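Local coordinates for ethyl acetate hydrolase (Pseudomonas veronii, PDB 5EFZ), which hydrolyses ethyl acetate to ethanol and acetate in the breakdown of short-chain methyl ketones, working as a homodimer with an alpha/beta-hydrolase fold, at residues Lys169-Ala173 / Leu352-Ser358; Tyr158-Arg163 / Ala289-Ile293; Leu54-Lys58 / Tyr138-Glu142. The contacts are given in a common frame with arbitrary orientation. Residues are numbered along the deposited sequence.

Contact 1: residues Lys169-Ala173 / Leu352-Ser358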
ATOM      1  N   LYS A 169     -12.241   5.657 -32.095  1.00 18.84           N
ATOM      2  CA  LYS A 169     -11.427   6.681 -32.775  1.00 22.14           C
ATOM      3  C   LYS A 169     -10.382   7.291 -31.832  1.00 20.59           C
ATOM      4  O   LYS A 169      -9.307   7.716 -32.298  1.00 19.25           O
ATOM      5  CB  LYS A 169     -12.313   7.785 -33.366  1.00 23.80           C
ATOM      6  CG  LYS A 169     -13.361   7.278 -34.375  1.00 25.11           C
ATOM      7  CD  LYS A 169     -12.682   6.407 -35.445  1.00 27.10           C
ATOM      8  CE  LYS A 169     -13.675   5.945 -36.500  1.00 28.72           C
ATOM      9  NZ  LYS A 169     -13.064   5.071 -37.556  1.00 30.07           N
ATOM     10  N   ARG A 170     -10.715   7.360 -30.544  1.00 20.81           N
ATOM     11  CA  ARG A 170      -9.842   7.970 -29.523  1.00 20.05           C
ATOM     12  C   ARG A 170     -10.058   7.207 -28.248  1.00 21.12           C
ATOM     13  O   ARG A 170     -11.172   6.789 -27.999  1.00 20.03           O
ATOM     14  CB  ARG A 170     -10.177   9.446 -29.286  1.00 16.67           C
ATOM     15  CG  ARG A 170     -10.072  10.320 -30.533  1.00 17.95           C
ATOM     16  CD  ARG A 170     -10.581  11.724 -30.215  1.00 19.29           C
ATOM     17  NE  ARG A 170     -10.605  12.545 -31.428  1.00 19.93           N
ATOM     18  CZ  ARG A 170     -11.594  12.540 -32.318  1.00 24.02           C
ATOM     19  NH1 ARG A 170     -12.652  11.743 -32.150  1.00 22.29           N
ATOM     20  NH2 ARG A 170     -11.509  13.316 -33.397  1.00 23.30           N
ATOM     21  N   ALA A 171      -9.005   7.051 -27.439  1.00 15.64           N
ATOM     22  CA  ALA A 171      -9.101   6.332 -26.185  1.00 18.81           C
ATOM     23  C   ALA A 171      -8.347   7.118 -25.124  1.00 18.50           C
ATOM     24  O   ALA A 171      -7.247   7.627 -25.366  1.00 18.97           O
ATOM     25  CB  ALA A 171      -8.532   4.899 -26.320  1.00 16.81           C
ATOM     26  N   ALA A 172      -8.957   7.242 -23.958  1.00 16.59           N
ATOM     27  CA  ALA A 172      -8.296   7.859 -22.823  1.00 16.66           C
ATOM     28  C   ALA A 172      -8.371   6.902 -21.644  1.00 17.92           C
ATOM     29  O   ALA A 172      -9.457   6.643 -21.068  1.00 17.17           O
ATOM     30  CB  ALA A 172      -8.922   9.227 -22.478  1.00 18.24           C
ATOM     31  N   ALA A 173      -7.204   6.379 -21.277  1.00 15.59           N
ATOM     32  CA  ALA A 173      -7.103   5.394 -20.192  1.00 15.85           C
ATOM     33  C   ALA A 173      -6.544   6.055 -18.963  1.00 16.33           C
ATOM     34  O   ALA A 173      -5.332   6.312 -18.887  1.00 18.75           O
ATOM     35  CB  ALA A 173      -6.238   4.217 -20.600  1.00 17.03           C
ATOM     36  N   LEU A 352      -8.272  16.018 -22.259  1.00 17.82           N
ATOM     37  CA  LEU A 352      -9.388  15.441 -23.015  1.00 19.90           C
ATOM     38  C   LEU A 352      -9.874  16.360 -24.143  1.00 21.78           C
ATOM     39  O   LEU A 352     -10.258  15.883 -25.213  1.00 23.70           O
ATOM     40  CB  LEU A 352     -10.558  15.124 -22.100  1.00 19.43           C
ATOM     41  CG  LEU A 352     -10.395  13.932 -21.143  1.00 17.93           C
ATOM     42  CD1 LEU A 352     -11.695  13.761 -20.344  1.00 18.77           C
ATOM     43  CD2 LEU A 352      -9.999  12.639 -21.867  1.00 19.10           C
ATOM     44  N   ALA A 353      -9.880  17.669 -23.904  1.00 22.40           N
ATOM     45  CA  ALA A 353     -10.310  18.596 -24.944  1.00 23.51           C
ATOM     46  C   ALA A 353      -9.306  18.549 -26.106  1.00 23.63           C
ATOM     47  O   ALA A 353      -9.680  18.619 -27.283  1.00 21.98           O
ATOM     48  CB  ALA A 353     -10.451  20.025 -24.376  1.00 21.13           C
ATOM     49  N   GLU A 354      -8.036  18.381 -25.779  1.00 21.37           N
ATOM     50  CA  GLU A 354      -6.999  18.335 -26.802  1.00 22.92           C
ATOM     51  C   GLU A 354      -7.155  17.048 -27.597  1.00 23.20           C
ATOM     52  O   GLU A 354      -7.065  17.045 -28.815  1.00 22.84           O
ATOM     53  CB  GLU A 354      -5.608  18.423 -26.180  1.00 24.51           C
ATOM     54  CG  GLU A 354      -4.495  18.334 -27.208  1.00 31.61           C
ATOM     55  CD  GLU A 354      -3.124  18.611 -26.628  1.00 37.96           C
ATOM     56  OE1 GLU A 354      -3.028  19.076 -25.471  1.00 38.31           O
ATOM     57  OE2 GLU A 354      -2.135  18.358 -27.343  1.00 42.34           O
ATOM     58  N   LEU A 355      -7.442  15.957 -26.896  1.00 18.79           N
ATOM     59  CA  LEU A 355      -7.659  14.661 -27.549  1.00 20.27           C
ATOM     60  C   LEU A 355      -8.829  14.715 -28.505  1.00 20.49           C
ATOM     61  O   LEU A 355      -8.750  14.221 -29.640  1.00 21.18           O
ATOM     62  CB  LEU A 355      -7.896  13.568 -26.493  1.00 20.69           C
ATOM     63  CG  LEU A 355      -8.119  12.149 -27.023  1.00 21.89           C
ATOM     64  CD1 LEU A 355      -6.984  11.746 -27.964  1.00 21.61           C
ATOM     65  CD2 LEU A 355      -8.150  11.192 -25.798  1.00 22.55           C
ATOM     66  N   LEU A 356      -9.930  15.312 -28.059  1.00 21.15           N
ATOM     67  CA  LEU A 356     -11.144  15.398 -28.880  1.00 22.23           C
ATOM     68  C   LEU A 356     -10.975  16.325 -30.076  1.00 25.01           C
ATOM     69  O   LEU A 356     -11.831  16.349 -30.963  1.00 24.04           O
ATOM     70  CB  LEU A 356     -12.329  15.869 -28.034  1.00 19.99           C
ATOM     71  CG  LEU A 356     -12.844  14.745 -27.093  1.00 21.60           C
ATOM     72  CD1 LEU A 356     -13.659  15.321 -25.924  1.00 22.26           C
ATOM     73  CD2 LEU A 356     -13.728  13.800 -27.925  1.00 21.34           C
ATOM     74  N   SER A 357      -9.889  17.090 -30.114  1.00 23.48           N
ATOM     75  CA  SER A 357      -9.691  17.993 -31.246  1.00 24.81           C
ATOM     76  C   SER A 357      -8.750  17.395 -32.301  1.00 24.42           C
ATOM     77  O   SER A 357      -8.455  18.037 -33.323  1.00 24.44           O
ATOM     78  CB  SER A 357      -9.164  19.344 -30.762  1.00 29.20           C
ATOM     79  OG  SER A 357      -7.788  19.230 -30.435  1.00 35.69           O
ATOM     80  N   SER A 358      -8.294  16.161 -32.084  1.00 24.70           N
ATOM     81  CA  SER A 358      -7.443  15.513 -33.079  1.00 26.01           C
ATOM     82  C   SER A 358      -8.277  15.307 -34.365  1.00 27.25           C
ATOM     83  O   SER A 358      -9.440  14.911 -34.304  1.00 28.97           O
ATOM     84  CB  SER A 358      -6.880  14.184 -32.548  1.00 29.26           C
ATOM     85  OG  SER A 358      -7.913  13.197 -32.472  1.00 31.71           O
TER

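Contact 2: residues Tyr158-Arg163 / Ala289-Ile293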
ATOM      1  N   TYR A 158      -9.027  -0.002 -22.715  1.00 14.84           N
ATOM      2  CA  TYR A 158      -8.010  -0.744 -23.452  1.00 15.19           C
ATOM      3  C   TYR A 158      -8.611  -1.925 -24.200  1.00 16.88           C
ATOM      4  O   TYR A 158      -8.305  -2.176 -25.373  1.00 18.40           O
ATOM      5  CB  TYR A 158      -6.920  -1.250 -22.501  1.00 14.64           C
ATOM      6  CG  TYR A 158      -5.924  -0.181 -22.117  1.00 18.43           C
ATOM      7  CD1 TYR A 158      -5.180   0.496 -23.102  1.00 20.09           C
ATOM      8  CD2 TYR A 158      -5.693   0.149 -20.778  1.00 18.26           C
ATOM      9  CE1 TYR A 158      -4.217   1.471 -22.732  1.00 21.34           C
ATOM     10  CE2 TYR A 158      -4.733   1.123 -20.418  1.00 17.79           C
ATOM     11  CZ  TYR A 158      -4.012   1.764 -21.397  1.00 22.20           C
ATOM     12  OH  TYR A 158      -3.081   2.733 -21.017  1.00 20.74           O
ATOM     13  N   GLU A 159      -9.469  -2.666 -23.516  1.00 16.48           N
ATOM     14  CA  GLU A 159     -10.083  -3.804 -24.171  1.00 14.85           C
ATOM     15  C   GLU A 159     -10.905  -3.381 -25.400  1.00 19.45           C
ATOM     16  O   GLU A 159     -10.856  -4.035 -26.457  1.00 17.86           O
ATOM     17  CB  GLU A 159     -10.958  -4.570 -23.171  1.00 15.56           C
ATOM     18  CG  GLU A 159     -11.762  -5.738 -23.804  1.00 20.68           C
ATOM     19  CD  GLU A 159     -10.931  -6.967 -24.215  1.00 22.88           C
ATOM     20  OE1 GLU A 159      -9.754  -7.142 -23.784  1.00 22.89           O
ATOM     21  OE2 GLU A 159     -11.470  -7.786 -25.004  1.00 22.36           O
ATOM     22  N   TRP A 160     -11.636  -2.273 -25.278  1.00 19.06           N
ATOM     23  CA  TRP A 160     -12.345  -1.703 -26.437  1.00 19.04           C
ATOM     24  C   TRP A 160     -11.386  -1.417 -27.592  1.00 19.60           C
ATOM     25  O   TRP A 160     -11.649  -1.817 -28.737  1.00 21.82           O
ATOM     26  CB  TRP A 160     -13.062  -0.394 -26.047  1.00 17.22           C
ATOM     27  CG  TRP A 160     -14.548  -0.562 -25.875  1.00 17.12           C
ATOM     28  CD1 TRP A 160     -15.234  -0.699 -24.692  1.00 17.55           C
ATOM     29  CD2 TRP A 160     -15.518  -0.695 -26.927  1.00 17.74           C
ATOM     30  NE1 TRP A 160     -16.571  -0.888 -24.948  1.00 16.61           N
ATOM     31  CE2 TRP A 160     -16.773  -0.845 -26.314  1.00 16.03           C
ATOM     32  CE3 TRP A 160     -15.450  -0.604 -28.327  1.00 17.98           C
ATOM     33  CZ2 TRP A 160     -17.951  -0.957 -27.052  1.00 16.64           C
ATOM     34  CZ3 TRP A 160     -16.620  -0.699 -29.062  1.00 19.25           C
ATOM     35  CH2 TRP A 160     -17.853  -0.886 -28.424  1.00 18.62           C
ATOM     36  N   ALA A 161     -10.276  -0.735 -27.288  1.00 17.32           N
ATOM     37  CA  ALA A 161      -9.345  -0.281 -28.336  1.00 18.94           C
ATOM     38  C   ALA A 161      -8.646  -1.444 -29.024  1.00 20.61           C
ATOM     39  O   ALA A 161      -8.237  -1.320 -30.179  1.00 21.95           O
ATOM     40  CB  ALA A 161      -8.306   0.689 -27.753  1.00 17.83           C
ATOM     41  N   VAL A 162      -8.491  -2.568 -28.312  1.00 19.13           N
ATOM     42  CA  VAL A 162      -7.817  -3.749 -28.877  1.00 19.45           C
ATOM     43  C   VAL A 162      -8.824  -4.648 -29.613  1.00 22.60           C
ATOM     44  O   VAL A 162      -8.533  -5.168 -30.687  1.00 23.43           O
ATOM     45  CB  VAL A 162      -7.083  -4.586 -27.776  1.00 20.53           C
ATOM     46  CG1 VAL A 162      -6.620  -5.961 -28.318  1.00 19.60           C
ATOM     47  CG2 VAL A 162      -5.891  -3.814 -27.232  1.00 19.40           C
ATOM     48  N   ARG A 163     -10.008  -4.813 -29.040  1.00 21.59           N
ATOM     49  CA  ARG A 163     -10.990  -5.768 -29.554  1.00 24.75           C
ATOM     50  C   ARG A 163     -11.707  -5.257 -30.804  1.00 23.75           C
ATOM     51  O   ARG A 163     -12.003  -6.028 -31.738  1.00 20.81           O
ATOM     52  CB  ARG A 163     -12.019  -6.104 -28.453  1.00 28.09           C
ATOM     53  CG  ARG A 163     -13.039  -7.164 -28.842  1.00 31.23           C
ATOM     54  CD  ARG A 163     -14.108  -7.367 -27.783  1.00 36.24           C
ATOM     55  NE  ARG A 163     -13.603  -8.121 -26.647  1.00 40.56           N
ATOM     56  CZ  ARG A 163     -14.076  -9.296 -26.258  1.00 40.09           C
ATOM     57  NH1 ARG A 163     -15.091  -9.870 -26.907  1.00 39.17           N
ATOM     58  NH2 ARG A 163     -13.515  -9.900 -25.230  1.00 40.50           N
ATOM     59  N   ALA A 289      -0.930  -7.298 -28.900  1.00 24.00           N
ATOM     60  CA  ALA A 289      -2.265  -6.787 -28.587  1.00 23.34           C
ATOM     61  C   ALA A 289      -2.329  -5.266 -28.632  1.00 26.16           C
ATOM     62  O   ALA A 289      -3.239  -4.700 -29.239  1.00 26.36           O
ATOM     63  CB  ALA A 289      -2.718  -7.271 -27.191  1.00 21.24           C
ATOM     64  N   LEU A 290      -1.400  -4.600 -27.942  1.00 22.07           N
ATOM     65  CA  LEU A 290      -1.402  -3.142 -27.933  1.00 22.79           C
ATOM     66  C   LEU A 290      -1.053  -2.559 -29.312  1.00 23.57           C
ATOM     67  O   LEU A 290      -1.472  -1.445 -29.641  1.00 24.44           O
ATOM     68  CB  LEU A 290      -0.427  -2.600 -26.874  1.00 21.36           C
ATOM     69  CG  LEU A 290      -0.869  -2.927 -25.444  1.00 20.63           C
ATOM     70  CD1 LEU A 290       0.142  -2.399 -24.401  1.00 22.51           C
ATOM     71  CD2 LEU A 290      -2.284  -2.395 -25.130  1.00 19.09           C
ATOM     72  N   GLY A 291      -0.284  -3.306 -30.095  1.00 24.77           N
ATOM     73  CA  GLY A 291       0.057  -2.902 -31.457  1.00 25.98           C
ATOM     74  C   GLY A 291      -1.143  -2.877 -32.390  1.00 28.84           C
ATOM     75  O   GLY A 291      -1.078  -2.259 -33.466  1.00 29.94           O
ATOM     76  N   ARG A 292      -2.229  -3.556 -32.004  1.00 26.06           N
ATOM     77  CA  ARG A 292      -3.489  -3.548 -32.775  1.00 29.47           C
ATOM     78  C   ARG A 292      -4.268  -2.226 -32.645  1.00 26.41           C
ATOM     79  O   ARG A 292      -5.164  -1.938 -33.453  1.00 25.39           O
ATOM     80  CB  ARG A 292      -4.405  -4.699 -32.317  1.00 32.71           C
ATOM     81  CG  ARG A 292      -4.021  -6.047 -32.885  1.00 41.02           C
ATOM     82  CD  ARG A 292      -4.746  -7.206 -32.191  1.00 46.94           C
ATOM     83  NE  ARG A 292      -6.189  -7.008 -32.064  1.00 51.60           N
ATOM     84  CZ  ARG A 292      -7.071  -8.000 -31.939  1.00 55.91           C
ATOM     85  NH1 ARG A 292      -6.662  -9.272 -31.964  1.00 56.61           N
ATOM     86  NH2 ARG A 292      -8.368  -7.726 -31.828  1.00 56.24           N
ATOM     87  N   ILE A 293      -3.955  -1.449 -31.618  1.00 23.93           N
ATOM     88  CA  ILE A 293      -4.730  -0.255 -31.330  1.00 22.10           C
ATOM     89  C   ILE A 293      -4.552   0.777 -32.446  1.00 23.65           C
ATOM     90  O   ILE A 293      -3.436   1.111 -32.795  1.00 23.21           O
ATOM     91  CB  ILE A 293      -4.327   0.359 -29.980  1.00 21.35           C
ATOM     92  CG1 ILE A 293      -4.695  -0.609 -28.852  1.00 18.25           C
ATOM     93  CG2 ILE A 293      -4.993   1.736 -29.832  1.00 20.98           C
ATOM     94  CD1 ILE A 293      -4.310  -0.093 -27.466  1.00 16.79           C
TER

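Contact 3: residues Leu54-Lys58 / Tyr138-Glu142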
ATOM      1  N   LEU A  54     -27.283  12.535 -29.883  1.00 27.02           N
ATOM      2  CA  LEU A  54     -26.472  12.133 -31.036  1.00 26.82           C
ATOM      3  C   LEU A  54     -26.608  13.124 -32.198  1.00 25.99           C
ATOM      4  O   LEU A  54     -27.712  13.599 -32.458  1.00 27.03           O
ATOM      5  CB  LEU A  54     -26.901  10.742 -31.513  1.00 27.15           C
ATOM      6  CG  LEU A  54     -26.490   9.559 -30.637  1.00 26.73           C
ATOM      7  CD1 LEU A  54     -27.257   8.343 -31.097  1.00 28.19           C
ATOM      8  CD2 LEU A  54     -24.954   9.329 -30.732  1.00 21.82           C
ATOM      9  N   ASN A  55     -25.522  13.423 -32.908  1.00 23.88           N
ATOM     10  CA  ASN A  55     -25.644  14.317 -34.083  1.00 25.99           C
ATOM     11  C   ASN A  55     -26.172  13.546 -35.296  1.00 27.22           C
ATOM     12  O   ASN A  55     -26.536  12.380 -35.168  1.00 25.68           O
ATOM     13  CB  ASN A  55     -24.314  15.022 -34.404  1.00 26.76           C
ATOM     14  CG  ASN A  55     -23.154  14.058 -34.651  1.00 25.96           C
ATOM     15  OD1 ASN A  55     -23.354  12.870 -34.867  1.00 26.30           O
ATOM     16  ND2 ASN A  55     -21.921  14.596 -34.658  1.00 23.00           N
ATOM     17  N   ALA A  56     -26.208  14.184 -36.470  1.00 27.35           N
ATOM     18  CA  ALA A  56     -26.863  13.600 -37.644  1.00 29.40           C
ATOM     19  C   ALA A  56     -26.330  12.221 -38.018  1.00 29.57           C
ATOM     20  O   ALA A  56     -27.089  11.350 -38.428  1.00 29.74           O
ATOM     21  CB  ALA A  56     -26.728  14.536 -38.848  1.00 33.07           C
ATOM     22  N   ASP A  57     -25.023  12.025 -37.921  1.00 26.91           N
ATOM     23  CA  ASP A  57     -24.455  10.748 -38.357  1.00 28.24           C
ATOM     24  C   ASP A  57     -23.881   9.955 -37.183  1.00 26.59           C
ATOM     25  O   ASP A  57     -23.059   9.059 -37.369  1.00 25.10           O
ATOM     26  CB  ASP A  57     -23.384  10.979 -39.431  1.00 29.89           C
ATOM     27  CG  ASP A  57     -22.170  11.758 -38.901  1.00 31.42           C
ATOM     28  OD1 ASP A  57     -22.267  12.423 -37.831  1.00 27.62           O
ATOM     29  OD2 ASP A  57     -21.115  11.705 -39.579  1.00 34.26           O
ATOM     30  N   LYS A  58     -24.357  10.272 -35.987  1.00 24.08           N
ATOM     31  CA  LYS A  58     -23.926   9.559 -34.765  1.00 23.03           C
ATOM     32  C   LYS A  58     -22.413   9.478 -34.632  1.00 24.93           C
ATOM     33  O   LYS A  58     -21.868   8.416 -34.278  1.00 23.92           O
ATOM     34  CB  LYS A  58     -24.539   8.147 -34.733  1.00 26.16           C
ATOM     35  CG  LYS A  58     -26.077   8.179 -34.804  1.00 28.79           C
ATOM     36  CD  LYS A  58     -26.690   6.802 -34.647  1.00 30.99           C
ATOM     37  CE  LYS A  58     -28.213   6.854 -34.879  1.00 33.64           C
ATOM     38  NZ  LYS A  58     -28.837   5.533 -34.643  1.00 38.87           N
ATOM     39  N   TYR A 138     -28.813  -1.370 -30.315  1.00 25.18           N
ATOM     40  CA  TYR A 138     -29.838  -0.537 -29.677  1.00 27.14           C
ATOM     41  C   TYR A 138     -29.741   0.909 -30.126  1.00 27.92           C
ATOM     42  O   TYR A 138     -30.740   1.502 -30.503  1.00 30.19           O
ATOM     43  CB  TYR A 138     -29.753  -0.632 -28.139  1.00 32.78           C
ATOM     44  CG  TYR A 138     -30.792   0.235 -27.441  1.00 39.35           C
ATOM     45  CD1 TYR A 138     -32.106  -0.212 -27.263  1.00 43.06           C
ATOM     46  CD2 TYR A 138     -30.471   1.512 -26.996  1.00 40.56           C
ATOM     47  CE1 TYR A 138     -33.062   0.590 -26.642  1.00 44.71           C
ATOM     48  CE2 TYR A 138     -31.413   2.317 -26.379  1.00 43.76           C
ATOM     49  CZ  TYR A 138     -32.704   1.853 -26.201  1.00 46.57           C
ATOM     50  OH  TYR A 138     -33.627   2.664 -25.581  1.00 49.37           O
ATOM     51  N   PHE A 139     -28.540   1.479 -30.144  1.00 25.72           N
ATOM     52  CA  PHE A 139     -28.408   2.879 -30.538  1.00 23.41           C
ATOM     53  C   PHE A 139     -28.120   3.103 -32.034  1.00 27.21           C
ATOM     54  O   PHE A 139     -28.290   4.221 -32.526  1.00 29.45           O
ATOM     55  CB  PHE A 139     -27.293   3.550 -29.739  1.00 22.83           C
ATOM     56  CG  PHE A 139     -27.596   3.744 -28.280  1.00 27.28           C
ATOM     57  CD1 PHE A 139     -28.433   4.757 -27.855  1.00 29.32           C
ATOM     58  CD2 PHE A 139     -27.006   2.921 -27.331  1.00 26.79           C
ATOM     59  CE1 PHE A 139     -28.704   4.944 -26.514  1.00 31.80           C
ATOM     60  CE2 PHE A 139     -27.265   3.093 -25.974  1.00 26.87           C
ATOM     61  CZ  PHE A 139     -28.125   4.096 -25.557  1.00 28.59           C
ATOM     62  N   GLY A 140     -27.656   2.073 -32.750  1.00 24.82           N
ATOM     63  CA  GLY A 140     -27.337   2.231 -34.164  1.00 24.31           C
ATOM     64  C   GLY A 140     -26.021   2.968 -34.358  1.00 23.76           C
ATOM     65  O   GLY A 140     -25.728   3.520 -35.429  1.00 24.47           O
ATOM     66  N   ILE A 141     -25.201   2.957 -33.320  1.00 24.06           N
ATOM     67  CA  ILE A 141     -23.895   3.629 -33.353  1.00 23.85           C
ATOM     68  C   ILE A 141     -22.835   2.676 -33.930  1.00 26.11           C
ATOM     69  O   ILE A 141     -22.759   1.509 -33.528  1.00 26.89           O
ATOM     70  CB  ILE A 141     -23.507   4.106 -31.941  1.00 21.53           C
ATOM     71  CG1 ILE A 141     -24.438   5.241 -31.506  1.00 21.96           C
ATOM     72  CG2 ILE A 141     -22.026   4.548 -31.863  1.00 20.74           C
ATOM     73  CD1 ILE A 141     -24.344   5.533 -29.993  1.00 22.92           C
ATOM     74  N   GLU A 142     -22.022   3.167 -34.864  1.00 23.16           N
ATOM     75  CA  GLU A 142     -21.074   2.302 -35.544  1.00 25.34           C
ATOM     76  C   GLU A 142     -19.602   2.696 -35.331  1.00 23.66           C
ATOM     77  O   GLU A 142     -18.712   2.060 -35.881  1.00 25.79           O
ATOM     78  CB  GLU A 142     -21.386   2.267 -37.046  1.00 26.28           C
ATOM     79  CG  GLU A 142     -22.800   1.782 -37.388  1.00 28.43           C
ATOM     80  CD  GLU A 142     -23.019   0.298 -37.068  1.00 33.16           C
ATOM     81  OE1 GLU A 142     -22.041  -0.420 -36.733  1.00 33.82           O
ATOM     82  OE2 GLU A 142     -24.174  -0.160 -37.175  1.00 36.92           O
TER
HETATM   83  O   HOH W   1     -21.825   5.980 -35.690  1.00 20.47           O
HETATM   84  O   HOH W   2     -27.769   4.113 -37.091  1.00 47.81           O

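Contact 1: residues Lys169-Ala173 / Leu352-Ser358
The polar part of this contact belongs to Arg170, at the start of a central strand of the alpha/beta-hydrolase sheet. Its side chain runs out to the C-terminal end of helix 342-356, where Arg170 NE donates to Ser358 OG at 3.0 Å and Arg170 NH2 to Ser358 O at 2.8 Å, so one residue just past the helix takes both bonds. Leu356 O lies over one face of the guanidinium, and Arg170 NH1 is held by Ala145 O. The apolar part follows the strand inward. Ala172 CB meets Leu352 CD2 at 3.6 Å and Leu355 CD2 at 3.9 Å, while Leu355 also covers Leu146 and Tyr298 on the two neighbouring strands. Strand 170-173 and helix 352-356 run nearly antiparallel, at 162°, with axes 9.6 Å apart, as a helix lies on a sheet. The small alanine lets the leucines settle onto the strand; at the partly exposed end, the arginine ties the chain just beyond the helix to the sheet through the uncharged oxygens of Ser358.

Contact 2: residues Tyr158-Arg163 / Ala289-Ile293
Val162, in the last turn of helix 152-163, fills the middle of this contact. With chi1 at t, its two methyl groups spread over the end of helix 286-290 and the turn there: Val162 CG2 lies 3.8 Å from Ile293 CG1 and 4.4 Å from Leu290 CD2, and Val162 CG1 is 4.3 Å from Ala289 CB. Leu290 has its CA-to-CB bond pointing away, yet its m,t rotamer brings CD2 back to the valine. Ile293, extended as m,t, slides along the helix, with CG1 4.0 Å from Ala161 CB and CD1 4.5 Å from Tyr158 CD1, at the edge of the tyrosine ring. Arg292 bends at chi3 (p, 49°) and folds its guanidinium over Val162 CG1, so that Arg292 NH2 donates to Val162 O at 2.8 Å; a weak bond from Arg292 NE to the same Val162 O measures 3.3 Å. Arg163 turns the other way, its m chi3 closing a salt bridge within the helix, Arg163 NE to Glu159 OE2 at 2.7 Å. A type I turn, Leu290-Ile293, thus packs on the C-terminal end of the helix after Ser151, the probable nucleophile, whose turn is consistent with the nucleophile elbow, itself a hallmark of the alpha/beta-hydrolase fold.

Contact 3: residues Leu54-Lys58 / Tyr138-Glu142
Lys58 lays its extended side chain (m,t,t,t) across the backbone of Gly140 and the side chain of Ile141, with Lys58 CD 3.5 Å from Gly140 O and 4.2 Å from Ile141 CG1. Two connections of the alpha/beta-hydrolase fold meet here at the surface: the type I turn Asn55-Lys58, between strands 45-51 and 61-65, and the end of helix 124-139, where the chain heads for strand 146-150. At the tip of the lysine, Lys58 NZ donates to Phe139 O at a short 2.5 Å, taking up a carbonyl near the end of helix 124-139. Gly140 leaves the helix with a positive phi of 76°, which favours glycine by itself, and a beta carbon here would clash with Lys58 NZ. Toward the sheet the contact turns apolar. Leu54 CD2 reaches Ile141 CD1 at 3.9 Å, and both side chains also rest on Ala61 of strand 61-65, which carries the contact down to the sheet. The turn is braced locally, Lys58 N bonding to Asn55 O at 3.1 Å and Asn55 OD1 accepting from Ser59 N. Two waters finish the interface: one accepts from Lys58 NZ at 3.0 Å and donates to Gly140 O at 2.7 Å; the other donates to Lys58 O at 2.8 Å and accepts from Glu142 N at 2.9 Å.

In the fold
Contacts 1 and 2 belong to one neighbourhood: helix 152-163 and strand 170-174 are consecutive in the chain, and Ala173 CB touches Tyr158 CZ at 3.4 Å. Both bring distant, later parts of the chain onto this helix-strand unit. Contact 2 is the buried one, mostly aliphatic packing; contact 1 is partly buried, passing from alanine and leucines to an arginine at its open end. Contact 3, with its centre 19 Å from that of contact 1 and 23 Å from that of contact 2, joins other connections at the surface, and bridging waters join its chemistry. In all three, a basic side chain donates to a main-chain carbonyl at or just beyond a helix C-terminus.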